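Local coordinates for protein hydrogenase maturation factor (Thermoanaerobacter tengcongensis, PDB 3VTH) that probably transfers the carbamoyl group of carbamoyl phosphate, at the expense of ATP, to the C-terminal cysteine of HypE during [NiFe]-hydrogenase maturation, at residues 201-204 against 205-208; 255-258 against 259-263; 434-437 against 438-441; 566-569 against 570-574; 712-715 against 716-720. All blocks are in the same frame, centred on the assembly; numbering follows the deposited sequence.

Contact 1. Residues 201-204 against 205-208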
# COMPACT_ATOMS: atom_id res chain seq x y z
N PHE A 201 -26.21 -21.66 -19.62
CA PHE A 201 -25.65 -22.66 -20.51
C PHE A 201 -24.44 -22.12 -21.28
O PHE A 201 -23.81 -22.86 -22.03
CB PHE A 201 -26.74 -23.21 -21.43
CG PHE A 201 -27.78 -24.05 -20.71
CD1 PHE A 201 -27.64 -25.43 -20.62
CD2 PHE A 201 -28.88 -23.44 -20.09
CE1 PHE A 201 -28.60 -26.21 -19.95
CE2 PHE A 201 -29.84 -24.21 -19.41
CZ PHE A 201 -29.70 -25.60 -19.34
N ASP A 202 -24.12 -20.85 -21.08
CA ASP A 202 -22.96 -20.22 -21.71
C ASP A 202 -21.66 -20.56 -20.97
O ASP A 202 -21.69 -21.19 -19.90
CB ASP A 202 -23.14 -18.69 -21.77
CG ASP A 202 -24.30 -18.27 -22.65
OD1 ASP A 202 -24.57 -18.94 -23.66
OD2 ASP A 202 -24.95 -17.25 -22.33
N ASP A 203 -20.52 -20.14 -21.52
CA ASP A 203 -19.27 -20.30 -20.79
C ASP A 203 -19.24 -19.36 -19.57
O ASP A 203 -19.95 -18.35 -19.56
CB ASP A 203 -18.03 -20.23 -21.72
CG ASP A 203 -17.60 -18.79 -22.08
OD1 ASP A 203 -17.63 -17.87 -21.24
OD2 ASP A 203 -17.15 -18.62 -23.24
N GLU A 204 -18.46 -19.71 -18.55
CA GLU A 204 -18.50 -19.03 -17.24
C GLU A 204 -18.35 -17.51 -17.31
O GLU A 204 -19.11 -16.78 -16.66
CB GLU A 204 -17.47 -19.61 -16.26
CG GLU A 204 -17.78 -21.02 -15.74
CD GLU A 204 -17.44 -22.13 -16.74
OE1 GLU A 204 -16.89 -21.83 -17.83
OE2 GLU A 204 -17.72 -23.31 -16.43
N ILE A 205 -17.38 -17.02 -18.09
CA ILE A 205 -17.17 -15.58 -18.24
C ILE A 205 -18.40 -14.87 -18.84
O ILE A 205 -18.76 -13.78 -18.40
CB ILE A 205 -15.93 -15.25 -19.10
CG1 ILE A 205 -14.65 -15.84 -18.48
CG2 ILE A 205 -15.77 -13.73 -19.28
CD1 ILE A 205 -14.24 -15.26 -17.10
N LYS A 206 -19.01 -15.49 -19.84
CA LYS A 206 -20.23 -14.97 -20.45
C LYS A 206 -21.39 -14.94 -19.46
O LYS A 206 -22.22 -14.04 -19.50
CB LYS A 206 -20.61 -15.78 -21.69
CG LYS A 206 -21.37 -15.00 -22.75
CD LYS A 206 -21.12 -15.59 -24.17
CE LYS A 206 -19.60 -15.58 -24.49
NZ LYS A 206 -19.23 -16.31 -25.73
N CYS A 207 -21.46 -15.93 -18.57
CA CYS A 207 -22.48 -15.93 -17.52
C CYS A 207 -22.33 -14.71 -16.59
O CYS A 207 -23.32 -14.09 -16.18
CB CYS A 207 -22.43 -17.24 -16.71
SG CYS A 207 -22.74 -18.77 -17.67
N VAL A 208 -21.07 -14.38 -16.29
CA VAL A 208 -20.72 -13.20 -15.48
C VAL A 208 -21.11 -11.91 -16.19
O VAL A 208 -21.77 -11.05 -15.60
CB VAL A 208 -19.22 -13.21 -15.10
CG1 VAL A 208 -18.78 -11.87 -14.47
CG2 VAL A 208 -18.94 -14.36 -14.16
O HOH W 1 -15.54 -18.79 -19.48

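Contact 2. Residues 255-258 against 259-263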
# COMPACT_ATOMS: atom_id res chain seq x y z
N MET A 255 -12.47 -0.76 -12.49
CA MET A 255 -11.61 -1.34 -13.49
C MET A 255 -12.05 -0.91 -14.88
O MET A 255 -13.23 -1.03 -15.23
CB MET A 255 -11.62 -2.87 -13.41
CG MET A 255 -10.67 -3.52 -14.42
SD MET A 255 -10.59 -5.32 -14.28
CE MET A 255 -9.61 -5.51 -12.80
N MET A 256 -11.11 -0.42 -15.68
CA MET A 256 -11.38 -0.07 -17.07
C MET A 256 -10.51 -0.92 -17.99
O MET A 256 -9.52 -1.48 -17.54
CB MET A 256 -11.13 1.41 -17.30
CG MET A 256 -11.98 2.27 -16.37
SD MET A 256 -12.07 3.97 -16.92
CE MET A 256 -12.93 4.69 -15.52
N ARG A 257 -10.88 -1.00 -19.27
CA ARG A 257 -10.26 -1.96 -20.17
C ARG A 257 -8.83 -1.59 -20.57
O ARG A 257 -7.99 -2.48 -20.70
CB ARG A 257 -11.15 -2.22 -21.40
CG ARG A 257 -11.29 -1.05 -22.34
CD ARG A 257 -12.60 -1.08 -23.13
NE ARG A 257 -12.72 -2.26 -23.98
CZ ARG A 257 -13.56 -3.27 -23.76
NH1 ARG A 257 -14.38 -3.26 -22.70
NH2 ARG A 257 -13.60 -4.29 -24.60
N ASP A 258 -8.56 -0.30 -20.76
CA ASP A 258 -7.24 0.17 -21.21
C ASP A 258 -7.06 1.66 -20.95
O ASP A 258 -8.01 2.34 -20.52
CB ASP A 258 -7.00 -0.15 -22.70
CG ASP A 258 -8.09 0.42 -23.61
OD1 ASP A 258 -8.71 1.45 -23.28
OD2 ASP A 258 -8.31 -0.18 -24.68
N VAL A 259 -5.87 2.18 -21.24
CA VAL A 259 -5.55 3.58 -20.96
C VAL A 259 -6.46 4.52 -21.76
O VAL A 259 -6.86 5.57 -21.25
CB VAL A 259 -4.04 3.92 -21.19
CG1 VAL A 259 -3.78 5.41 -20.95
CG2 VAL A 259 -3.17 3.09 -20.23
N GLU A 260 -6.78 4.14 -22.99
CA GLU A 260 -7.71 4.92 -23.82
C GLU A 260 -9.05 5.14 -23.10
O GLU A 260 -9.56 6.26 -23.08
CB GLU A 260 -7.93 4.29 -25.20
CG GLU A 260 -8.61 5.26 -26.18
CD GLU A 260 -9.02 4.64 -27.52
OE1 GLU A 260 -9.18 3.40 -27.62
OE2 GLU A 260 -9.21 5.41 -28.48
N GLU A 261 -9.62 4.08 -22.52
CA GLU A 261 -10.86 4.21 -21.77
C GLU A 261 -10.68 5.14 -20.55
O GLU A 261 -11.51 6.01 -20.31
CB GLU A 261 -11.42 2.84 -21.36
CG GLU A 261 -12.74 2.94 -20.61
CD GLU A 261 -13.56 1.67 -20.56
OE1 GLU A 261 -13.10 0.63 -20.03
OE2 GLU A 261 -14.72 1.72 -21.03
N VAL A 262 -9.59 4.96 -19.81
CA VAL A 262 -9.34 5.78 -18.62
C VAL A 262 -9.32 7.27 -18.98
O VAL A 262 -9.89 8.09 -18.26
CB VAL A 262 -8.03 5.36 -17.90
CG1 VAL A 262 -7.81 6.21 -16.64
CG2 VAL A 262 -8.09 3.90 -17.52
N LYS A 263 -8.68 7.61 -20.11
CA LYS A 263 -8.53 9.00 -20.55
C LYS A 263 -9.86 9.69 -20.87
O LYS A 263 -9.91 10.92 -20.98
CB LYS A 263 -7.62 9.09 -21.78
CG LYS A 263 -6.18 8.64 -21.57
CD LYS A 263 -5.26 9.82 -21.47
CE LYS A 263 -4.12 9.70 -22.47
NZ LYS A 263 -3.22 8.53 -22.21
O HOH W 2 -10.82 1.93 -24.96

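Contact 3. Residues 434-437 against 438-441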
# COMPACT_ATOMS: atom_id res chain seq x y z
N LYS A 434 -12.36 -9.94 14.08
CA LYS A 434 -12.08 -10.62 12.81
C LYS A 434 -10.83 -10.04 12.15
O LYS A 434 -10.02 -10.77 11.62
CB LYS A 434 -13.27 -10.50 11.87
CG LYS A 434 -14.33 -11.54 12.10
CD LYS A 434 -15.63 -11.10 11.47
CE LYS A 434 -16.63 -10.64 12.51
NZ LYS A 434 -17.30 -11.82 13.11
N ALA A 435 -10.70 -8.72 12.22
CA ALA A 435 -9.51 -8.04 11.73
C ALA A 435 -8.29 -8.47 12.55
O ALA A 435 -7.22 -8.76 11.99
CB ALA A 435 -9.70 -6.55 11.79
N PHE A 436 -8.46 -8.54 13.87
CA PHE A 436 -7.38 -8.94 14.76
C PHE A 436 -6.93 -10.37 14.54
O PHE A 436 -5.73 -10.64 14.50
CB PHE A 436 -7.77 -8.72 16.23
CG PHE A 436 -6.62 -8.90 17.18
CD1 PHE A 436 -6.55 -10.02 18.00
CD2 PHE A 436 -5.60 -7.95 17.25
CE1 PHE A 436 -5.48 -10.20 18.89
CE2 PHE A 436 -4.52 -8.12 18.12
CZ PHE A 436 -4.47 -9.23 18.95
N ASN A 437 -7.89 -11.30 14.39
CA ASN A 437 -7.55 -12.70 14.12
C ASN A 437 -6.71 -12.86 12.85
O ASN A 437 -5.75 -13.62 12.82
CB ASN A 437 -8.80 -13.58 14.01
CG ASN A 437 -9.50 -13.78 15.33
OD1 ASN A 437 -10.65 -14.23 15.37
ND2 ASN A 437 -8.82 -13.45 16.43
N TYR A 438 -7.10 -12.12 11.82
CA TYR A 438 -6.41 -12.07 10.54
C TYR A 438 -5.00 -11.46 10.66
O TYR A 438 -4.02 -12.03 10.14
CB TYR A 438 -7.26 -11.29 9.56
CG TYR A 438 -6.63 -10.96 8.23
CD1 TYR A 438 -6.69 -9.66 7.74
CD2 TYR A 438 -5.98 -11.93 7.45
CE1 TYR A 438 -6.13 -9.32 6.50
CE2 TYR A 438 -5.38 -11.59 6.22
CZ TYR A 438 -5.48 -10.29 5.75
OH TYR A 438 -4.94 -9.92 4.53
N TYR A 439 -4.90 -10.32 11.34
CA TYR A 439 -3.61 -9.75 11.72
C TYR A 439 -2.70 -10.79 12.38
O TYR A 439 -1.58 -10.98 11.95
CB TYR A 439 -3.87 -8.59 12.66
CG TYR A 439 -2.70 -7.93 13.32
CD1 TYR A 439 -2.39 -8.19 14.64
CD2 TYR A 439 -1.95 -6.96 12.65
CE1 TYR A 439 -1.35 -7.53 15.30
CE2 TYR A 439 -0.90 -6.29 13.29
CZ TYR A 439 -0.60 -6.59 14.62
OH TYR A 439 0.42 -5.95 15.30
N ILE A 440 -3.22 -11.47 13.40
CA ILE A 440 -2.43 -12.46 14.16
C ILE A 440 -1.90 -13.58 13.29
O ILE A 440 -0.73 -13.95 13.40
CB ILE A 440 -3.24 -13.08 15.34
CG1 ILE A 440 -3.43 -12.04 16.44
CG2 ILE A 440 -2.54 -14.32 15.91
CD1 ILE A 440 -2.22 -11.19 16.69
N GLU A 441 -2.75 -14.09 12.40
CA GLU A 441 -2.40 -15.17 11.49
C GLU A 441 -1.37 -14.73 10.43
O GLU A 441 -0.52 -15.52 10.02
CB GLU A 441 -3.65 -15.74 10.79
CG GLU A 441 -4.00 -15.09 9.41
CD GLU A 441 -4.78 -16.02 8.46
OE1 GLU A 441 -4.97 -17.21 8.80
OE2 GLU A 441 -5.21 -15.55 7.38

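Contact 4. Residues 566-569 against 570-574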
# COMPACT_ATOMS: atom_id res chain seq x y z
N TYR A 566 -19.43 32.97 16.20
CA TYR A 566 -19.85 32.06 15.12
C TYR A 566 -21.36 31.80 15.15
O TYR A 566 -21.82 30.66 15.03
CB TYR A 566 -19.06 30.74 15.23
CG TYR A 566 -17.54 30.92 15.19
CD1 TYR A 566 -16.83 30.81 13.99
CD2 TYR A 566 -16.82 31.18 16.36
CE1 TYR A 566 -15.46 30.97 13.94
CE2 TYR A 566 -15.44 31.34 16.33
CZ TYR A 566 -14.76 31.23 15.12
OH TYR A 566 -13.40 31.39 15.07
N LYS A 567 -22.13 32.87 15.30
CA LYS A 567 -23.59 32.80 15.50
C LYS A 567 -24.33 31.87 14.54
O LYS A 567 -25.06 30.99 14.99
CB LYS A 567 -24.20 34.21 15.48
CG LYS A 567 -25.73 34.27 15.51
CD LYS A 567 -26.21 35.73 15.47
CE LYS A 567 -27.74 35.86 15.50
NZ LYS A 567 -28.37 35.57 14.18
N ASN A 568 -24.16 32.09 13.23
CA ASN A 568 -24.89 31.35 12.19
C ASN A 568 -24.63 29.85 12.27
O ASN A 568 -25.55 29.04 12.14
CB ASN A 568 -24.52 31.87 10.80
CG ASN A 568 -25.50 31.43 9.72
OD1 ASN A 568 -26.64 31.88 9.68
ND2 ASN A 568 -25.04 30.56 8.82
N PHE A 569 -23.36 29.48 12.45
CA PHE A 569 -22.99 28.09 12.67
C PHE A 569 -23.60 27.51 13.95
O PHE A 569 -24.23 26.45 13.90
CB PHE A 569 -21.46 27.90 12.68
CG PHE A 569 -21.04 26.52 13.08
CD1 PHE A 569 -21.12 25.46 12.18
CD2 PHE A 569 -20.58 26.27 14.38
CE1 PHE A 569 -20.75 24.17 12.54
CE2 PHE A 569 -20.19 24.97 14.75
CZ PHE A 569 -20.29 23.92 13.83
N VAL A 570 -23.41 28.17 15.09
CA VAL A 570 -23.88 27.60 16.36
C VAL A 570 -25.42 27.49 16.42
O VAL A 570 -25.96 26.54 16.98
CB VAL A 570 -23.31 28.34 17.63
CG1 VAL A 570 -21.77 28.37 17.60
CG2 VAL A 570 -23.84 29.73 17.74
N GLU A 571 -26.12 28.45 15.82
CA GLU A 571 -27.59 28.43 15.78
C GLU A 571 -28.19 27.23 15.05
O GLU A 571 -29.33 26.86 15.33
CB GLU A 571 -28.13 29.72 15.18
CG GLU A 571 -28.21 30.83 16.21
CD GLU A 571 -28.82 32.10 15.65
OE1 GLU A 571 -28.82 32.28 14.41
OE2 GLU A 571 -29.30 32.91 16.47
N GLN A 572 -27.41 26.63 14.14
CA GLN A 572 -27.82 25.43 13.40
C GLN A 572 -27.75 24.19 14.26
O GLN A 572 -28.39 23.18 13.96
CB GLN A 572 -26.92 25.21 12.18
CG GLN A 572 -27.10 26.20 11.02
CD GLN A 572 -26.12 25.91 9.88
OE1 GLN A 572 -26.40 25.10 9.00
NE2 GLN A 572 -24.97 26.58 9.91
N VAL A 573 -26.93 24.23 15.32
CA VAL A 573 -26.88 23.11 16.25
C VAL A 573 -28.14 23.12 17.13
O VAL A 573 -28.59 24.18 17.60
CB VAL A 573 -25.54 23.05 17.07
CG1 VAL A 573 -25.49 21.83 17.97
CG2 VAL A 573 -24.36 23.01 16.11
N ASP A 574 -28.73 21.93 17.28
CA ASP A 574 -29.89 21.74 18.15
C ASP A 574 -29.54 22.27 19.54
O ASP A 574 -28.47 21.97 20.09
CB ASP A 574 -30.29 20.25 18.19
CG ASP A 574 -31.33 19.94 19.27
OD1 ASP A 574 -30.95 19.35 20.30
OD2 ASP A 574 -32.53 20.28 19.09

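Contact 5. Residues 712-715 against 716-720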
# COMPACT_ATOMS: atom_id res chain seq x y z
N ARG A 712 2.69 21.66 -2.71
CA ARG A 712 2.96 23.07 -2.47
C ARG A 712 4.05 23.26 -1.43
O ARG A 712 4.90 24.12 -1.58
CB ARG A 712 1.68 23.76 -2.05
CG ARG A 712 0.83 24.16 -3.22
CD ARG A 712 1.18 25.59 -3.47
NE ARG A 712 0.69 26.12 -4.72
CZ ARG A 712 0.44 27.40 -4.93
NH1 ARG A 712 0.59 28.29 -3.94
NH2 ARG A 712 0.00 27.78 -6.11
N LEU A 713 4.03 22.43 -0.39
CA LEU A 713 5.03 22.52 0.67
C LEU A 713 6.39 22.05 0.16
O LEU A 713 7.39 22.71 0.41
CB LEU A 713 4.59 21.74 1.91
CG LEU A 713 5.16 22.08 3.29
CD1 LEU A 713 5.30 23.58 3.56
CD2 LEU A 713 4.26 21.41 4.34
N ILE A 714 6.41 20.95 -0.58
CA ILE A 714 7.66 20.48 -1.19
C ILE A 714 8.23 21.57 -2.12
O ILE A 714 9.43 21.85 -2.08
CB ILE A 714 7.49 19.16 -1.98
CG1 ILE A 714 7.27 17.97 -1.04
CG2 ILE A 714 8.72 18.90 -2.88
CD1 ILE A 714 6.95 16.65 -1.78
N GLU A 715 7.39 22.17 -2.95
CA GLU A 715 7.85 23.21 -3.87
C GLU A 715 8.39 24.43 -3.12
O GLU A 715 9.52 24.86 -3.38
CB GLU A 715 6.74 23.63 -4.83
CG GLU A 715 6.37 22.56 -5.88
CD GLU A 715 5.15 22.94 -6.71
OE1 GLU A 715 4.61 24.05 -6.53
OE2 GLU A 715 4.73 22.15 -7.57
N LYS A 716 7.60 24.95 -2.19
CA LYS A 716 7.96 26.17 -1.45
C LYS A 716 9.27 26.00 -0.66
O LYS A 716 10.14 26.87 -0.69
CB LYS A 716 6.83 26.61 -0.52
CG LYS A 716 6.99 28.05 -0.09
CD LYS A 716 5.86 28.54 0.80
CE LYS A 716 5.88 30.07 0.79
NZ LYS A 716 5.11 30.64 1.92
N LEU A 717 9.39 24.86 0.02
CA LEU A 717 10.58 24.54 0.80
C LEU A 717 11.79 24.33 -0.09
O LEU A 717 12.89 24.80 0.24
CB LEU A 717 10.33 23.30 1.68
CG LEU A 717 9.37 23.40 2.87
CD1 LEU A 717 9.01 21.99 3.35
CD2 LEU A 717 9.99 24.23 4.00
N SER A 718 11.60 23.63 -1.21
CA SER A 718 12.67 23.40 -2.18
C SER A 718 13.19 24.70 -2.77
O SER A 718 14.40 24.85 -2.96
CB SER A 718 12.23 22.46 -3.31
OG SER A 718 12.12 21.12 -2.84
N LEU A 719 12.30 25.64 -3.05
CA LEU A 719 12.70 26.94 -3.59
C LEU A 719 13.52 27.75 -2.58
O LEU A 719 14.24 28.65 -2.97
CB LEU A 719 11.49 27.76 -4.06
CG LEU A 719 10.64 27.24 -5.23
CD1 LEU A 719 9.39 28.10 -5.42
CD2 LEU A 719 11.43 27.15 -6.53
N SER A 720 13.39 27.41 -1.29
CA SER A 720 14.16 28.06 -0.23
C SER A 720 15.39 27.26 0.21
O SER A 720 15.96 27.51 1.28
CB SER A 720 13.28 28.37 0.98
OG SER A 720 12.51 29.54 0.72

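Contact 1. Residues 201-204 against 205-208
Asp203 caps the N-terminus of helix 204-213: its OD1 takes the N-H of Lys206 at 3.1 Å, a nearly straight bond (167°) from an amide of the first turn to the residue right before the helix, which is an N-cap. The carboxylate is swung into place by a chi1 of 81°, which sets CG between the backbone N and the carbonyl carbon and folds the acid back over the first turn. There OD1 also receives a weak bond from a water, and that same water accepts the N-H of Ile205 at 2.9 Å, so the cap serves the amide of Lys206 directly and that of Ile205, one residue earlier, through the water. OD2 faces the ammonium group of Lys206, whose chain runs obliquely across the aspartate and bends at chi3; with Asp203 OD2 and Lys206 NZ 4.0 Å apart, the salt bridge is long. Arg130 adds a second long, weak ion pair to the same oxygen.

Behind the cap the regular helical bonds begin, Cys207 N to Asp203 O and Val208 N to Glu204 O. Glu204 meets the second segment chiefly through its backbone and CB, while its chain bends at chi2 and rests against Leu193 and Phe195 of strand 193-196. Ile205, on the buried side, packs on Leu356 of strand 354-358 and on Ile313 and Leu317 of helix 312-320. Cys207 is disulfide-bonded to Cys200, which ties the loop leading to the cap onto the first turn. Within that link Cys207 SG lies 3.5 Å from Asp202 O, while Asp202 CB meets Lys206 CB at 3.9 Å.

Contact 2. Residues 255-258 against 259-263
Across the start of helix 259-265 the backbone N-H of Val262 reaches Asp258 O at 3.1 Å, which marks the first regular turn after the loop that leaves strand 254-255. Asp258 is the N-cap: its OD1 accepts from Glu261 N at 2.9 Å, approached nearly head-on to the C-O bond. A chi1 of 56° places the carboxylate between the backbone N and the carbonyl carbon, from where it can fold over the turn. The same OD1 takes a hydrogen from a water at 2.7 Å, and this water reaches Glu260 OE1 by a weak bond.

Glu261 answers in the other direction. Its chain, extended beyond CG, runs back to the loop, and OE1 accepts the N-H of Arg257 at 2.9 Å and 170°. The pair of bonds resembles a capping box but is displaced by one residue, since OE1 takes the amide of Arg257 and not that of Asp258. The carboxylate lies across the aliphatic part of Arg257, with Arg257 CG 3.4 Å from Glu261 OE1; the two planar end groups stand at 84°, and the guanidinium turns away to the carbonyls of Met318 and Ile321.

On the buried side Met256 CB meets Val262 CG2 at 3.9 Å, and both side chains pack on Val306 of strand 303-307. Two acids thus each serve a backbone amide, and their negative charge at the N-terminal end of the helix probably interacts favourably with its dipole.

Contact 3. Residues 434-437 against 438-441
Phe436 offers one face of its ring to Ile440, one helical turn further on: Ile440 CG1 stands 4.0 Å from the ring centroid and 23° off the normal, a CH-pi contact. The CG1 sits 3.7 Å above the plane, displaced toward the CE1 side, where the distance from Phe436 CE1 to Ile440 CG1 is also 3.7 Å; Ile440 CD1 continues over CZ. A chi1 of -171° swings the Phe436 ring away from its own amide and lays it along the helix toward later residues.

Tyr439 meets the same ring differently. The planes are 28° apart but the centroids lie 5.9 Å apart, so the rings are slid past one another with little overlap, and the touch is made by Phe436 CE2 and Tyr439 CD1 at 4.1 Å. Both Phe436 and Ile440 also pack on Tyr470 of helix 466-473, whereas Tyr439 touches Ser467 and sends its hydroxyl to Val405 O.

Tyr438 leaves from another side of the helix, where its hydroxyl is bonded to His425; its side chain is about 5 Å from that of Asp367, a magnesium ligand seen in this protein though not bound to the ion in this model. Along the backbone, the N-H of Tyr439 points to Ala435 O, one of four successive bonds from residue i+4 to residue i. This is i to i+3 and i to i+4 side-chain packing on helix 433-449, in the Kae1-like domain.

Contact 4. Residues 566-569 against 570-574
Lys567 and Glu571 supply the charged part of this contact, one turn apart on helix 567-572. Lys567 NZ lies 3.3 Å from Glu571 OE1, a salt bridge whose hydrogen bond is weak. The lysine leaves the backbone pointing away from its own N (chi1 173°), stays extended as far as CE and bends only at chi4, which brings NZ obliquely up to the carboxylate, nearer OE1 than OE2, while Lys567 CE rests 3.5 Å from Glu571 OE2. Both residues are exposed.

Amide bonding comes next. Gln572 folds its extended chain back along the helix, and its NE2 donates weakly to Asn568 O at 3.4 Å. Its backbone N-H goes instead to Phe569 O at 3.2 Å, three residues back; the donor stands 59° out of the carbonyl plane, so this bond misses the lone-pair directions. The preceding pairs are regular, with Val570 N to Tyr566 O at 3.0 Å and Glu571 N to Lys567 O at 2.9 Å. The change from four-residue to three-residue spacing, repeated by Val573 N to Val570 O, shows the backbone tightening as this short helix closes.

Apolar contact is lighter: Val570 CG1 approaches Phe569 CD2 at 4.0 Å, the two side chains being set at about a right angle, and reaches toward Tyr566 CB.

The buried side faces other helices. Phe569 is packed on Tyr552, Ala555 and Leu556 of helix 551-559 and on Leu607 of helix 597-607, while Tyr566 meets Tyr657 of helix 649-662 edge-to-face and bonds Glu650 through its hydroxyl; Asp574 then caps the following helix 575-587.

Contact 5. Residues 712-715 against 716-720
Ile714 O is gripped twice by one residue: the Ser718 backbone N and the Ser718 OG each lie 2.9 Å from it. The two donors come from opposite faces of the carbonyl plane, the amide tilted 29° from it and the hydroxyl 32°, so neither displaces the other. OG can reach back because it stands anti to the carbonyl carbon of Ser718 and beside its N (chi1 -73°), which turns the hydroxyl toward the preceding turn; the hydroxyl of this exposed serine is thus hydrogen-bonded within the helix itself.

The flank that carries Leu713 and Leu717 is buried and apolar. These two leucines lie alongside each other, pointing the same way, with Leu713 CG 3.9 Å from Leu717 CD1. They pack together against helix 666-692, where Leu713 touches Thr681 and Leu717 touches Tyr682 and Ala685, and also against strand 696-700. Lys716 extends toward this same neighbouring helix, its NZ bonded to Asn679 and in cation-pi contact with Tyr682.

Charged ends are paired elsewhere: Arg712 with Glu632, and Glu715 with Arg711. In the backbone, Leu719 N reaches Glu715 O at 2.9 Å in the last turn, shortly before the chain leaves the helix. The buried leucines and the serine-bonded turn belong to the crossover helix of a beta-alpha-beta unit, strand 696-700, helix 707-719 and strand 723-726, within the second subdomain of the Kae1-like domain.

All five contacts are local and lie in series along the chain, without touching one another. Contacts 1 and 2 are the nearest pair, with centres about 24 Å apart; both begin helices with an aspartate cap, and both have side chains touching helix 312-320, yet a disulfide closes the first and a returning glutamate the second. Contacts 3 and 5 lie inside longer helices, on opposite sides of the chain's centre, and trade capping for aromatic-aliphatic and leucine packing. Contact 4 is the outermost, its centre about 40 Å from the chain's centre, and pairs exposed charges on one flank with buried aromatics on another. Like contact 5, it belongs to the second subdomain of the Kae1-like domain.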